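Local coordinates for cyclic nucleotide-binding protein (Brucella abortus biovar 1, PDB 5D1I) that is of unknown function but has a cyclic nucleotide-binding fold and may act as a DNA-binding transcription factor, at residues D14-I17 and L18-G22. Residues are numbered along the deposited sequence; the frame is centred on the assembly and turned at random.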
ATOM      1  N   ASP A  14      -1.398   5.349 -13.801  1.00 22.28           N
ATOM      2  CA  ASP A  14      -1.633   4.018 -13.241  1.00 27.94           C
ATOM      3  C   ASP A  14      -0.355   3.410 -12.683  1.00 25.77           C
ATOM      4  O   ASP A  14      -0.327   2.920 -11.554  1.00 31.53           O
ATOM      5  CB  ASP A  14      -2.225   3.084 -14.298  1.00 28.80           C
ATOM      6  CG  ASP A  14      -3.632   3.464 -14.687  1.00 34.96           C
ATOM      7  OD1 ASP A  14      -4.239   4.298 -13.980  1.00 36.62           O
ATOM      8  OD2 ASP A  14      -4.141   2.925 -15.690  1.00 35.40           O
ATOM      9  N   ILE A  15       0.700   3.442 -13.490  1.00 18.43           N
ATOM     10  CA  ILE A  15       1.996   2.915 -13.084  1.00 18.61           C
ATOM     11  C   ILE A  15       2.497   3.586 -11.805  1.00 25.55           C
ATOM     12  O   ILE A  15       2.942   2.908 -10.879  1.00 22.23           O
ATOM     13  CB  ILE A  15       3.035   3.082 -14.202  1.00 18.38           C
ATOM     14  CG1 ILE A  15       2.679   2.173 -15.387  1.00 20.55           C
ATOM     15  CG2 ILE A  15       4.433   2.773 -13.685  1.00 18.14           C
ATOM     16  CD1 ILE A  15       3.638   2.278 -16.549  1.00 25.90           C
ATOM     17  N   ARG A  16       2.407   4.912 -11.745  1.00 32.26           N
ATOM     18  CA  ARG A  16       2.857   5.636 -10.559  1.00 32.19           C
ATOM     19  C   ARG A  16       2.068   5.211  -9.328  1.00 25.89           C
ATOM     20  O   ARG A  16       2.642   4.968  -8.267  1.00 22.21           O
ATOM     21  CB  ARG A  16       2.734   7.150 -10.751  1.00 36.28           C
ATOM     22  CG  ARG A  16       3.381   7.943  -9.621  1.00 46.31           C
ATOM     23  CD  ARG A  16       2.846   9.365  -9.522  1.00 47.77           C
ATOM     24  NE  ARG A  16       1.399   9.400  -9.329  1.00 52.10           N
ATOM     25  CZ  ARG A  16       0.786   9.188  -8.167  1.00 52.35           C
ATOM     26  NH1 ARG A  16       1.488   8.911  -7.073  1.00 46.81           N
ATOM     27  NH2 ARG A  16      -0.537   9.245  -8.099  1.00 48.44           N
ATOM     28  N   ILE A  17       0.750   5.118  -9.478  1.00 13.18           N
ATOM     29  CA  ILE A  17      -0.120   4.740  -8.368  1.00 18.15           C
ATOM     30  C   ILE A  17       0.189   3.326  -7.885  1.00 18.10           C
ATOM     31  O   ILE A  17       0.350   3.093  -6.687  1.00 15.62           O
ATOM     32  CB  ILE A  17      -1.612   4.826  -8.761  1.00 24.19           C
ATOM     33  CG1 ILE A  17      -2.037   6.283  -8.937  1.00 31.62           C
ATOM     34  CG2 ILE A  17      -2.479   4.174  -7.704  1.00 26.13           C
ATOM     35  CD1 ILE A  17      -3.506   6.446  -9.258  1.00 33.11           C
ATOM     36  N   LEU A  18       0.285   2.390  -8.823  1.00 12.77           N
ATOM     37  CA  LEU A  18       0.566   0.998  -8.484  1.00 15.28           C
ATOM     38  C   LEU A  18       1.923   0.854  -7.808  1.00 18.61           C
ATOM     39  O   LEU A  18       2.125  -0.041  -6.992  1.00 18.88           O
ATOM     40  CB  LEU A  18       0.509   0.119  -9.733  1.00 11.73           C
ATOM     41  CG  LEU A  18      -0.872  -0.079 -10.363  1.00 11.66           C
ATOM     42  CD1 LEU A  18      -0.741  -0.787 -11.694  1.00 18.12           C
ATOM     43  CD2 LEU A  18      -1.787  -0.861  -9.437  1.00 16.53           C
ATOM     44  N   GLY A  19       2.847   1.747  -8.149  1.00 20.30           N
ATOM     45  CA  GLY A  19       4.192   1.709  -7.601  1.00 19.76           C
ATOM     46  C   GLY A  19       4.291   2.121  -6.142  1.00 18.51           C
ATOM     47  O   GLY A  19       5.333   1.940  -5.519  1.00 21.81           O
ATOM     48  N   THR A  20       3.218   2.680  -5.595  1.00 15.18           N
ATOM     49  CA  THR A  20       3.201   3.063  -4.184  1.00 12.10           C
ATOM     50  C   THR A  20       2.687   1.927  -3.301  1.00 13.44           C
ATOM     51  O   THR A  20       2.839   1.956  -2.077  1.00 17.15           O
ATOM     52  CB  THR A  20       2.325   4.303  -3.944  1.00 17.40           C
ATOM     53  OG1 THR A  20       0.969   4.012  -4.315  1.00 15.84           O
ATOM     54  CG2 THR A  20       2.833   5.486  -4.755  1.00 14.85           C
ATOM     55  N   VAL A  21       2.072   0.932  -3.925  1.00  9.90           N
ATOM     56  CA  VAL A  21       1.486  -0.187  -3.193  1.00  9.23           C
ATOM     57  C   VAL A  21       2.574  -1.076  -2.599  1.00 11.87           C
ATOM     58  O   VAL A  21       3.509  -1.459  -3.292  1.00 11.34           O
ATOM     59  CB  VAL A  21       0.569  -1.014  -4.109  1.00 14.58           C
ATOM     60  CG1 VAL A  21       0.032  -2.228  -3.387  1.00 14.42           C
ATOM     61  CG2 VAL A  21      -0.570  -0.150  -4.616  1.00 13.60           C
ATOM     62  N   GLY A  22       2.455  -1.385  -1.310  1.00 14.03           N
ATOM     63  CA  GLY A  22       3.460  -2.165  -0.605  1.00 10.92           C
ATOM     64  C   GLY A  22       3.836  -3.474  -1.274  1.00 11.33           C
ATOM     65  O   GLY A  22       5.016  -3.822  -1.366  1.00 10.97           O
TER
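The carbonyl group of I17 and the guanidinium of R16 are the flat groups on which T20 closes. The hydroxyl OG1 of T20 lies in the carbonyl plane, 2.6 Å from I17 O, while the amide of T20 comes in above one face, its N 3.1 Å from the same oxygen. Two hydrogen bonds from one residue thus grip this oxygen, and threonine suits the place because its short hydroxyl reaches back to the carbonyl oxygen three residues earlier. With chi1 at 62°, OG1 sits between its own backbone N and carbonyl carbon, and CG2 rests 3.6 Å from R16 O and lies obliquely to the R16 guanidinium. Upstream, L18 N makes a nearly straight helical bond of 2.8 Å to D14 O. G19 N is 3.0 Å from I15 O in a more bent bond and adds a weak one to R16 O; glycine, lacking a side chain, fits closely beside these carbonyls, and R82 of the second subunit hydrogen-bonds G19 O. L18 to V21 form a type I turn, with V21 N bonded back to L18 O. The carboxylate of D14 turns elsewhere, to a salt bridge with R41. Branched, apolar I17 and L18 suit the buried side, where both pack on I62 of strand 56-63; L18 also meets L35 and A36 of helix 29-38.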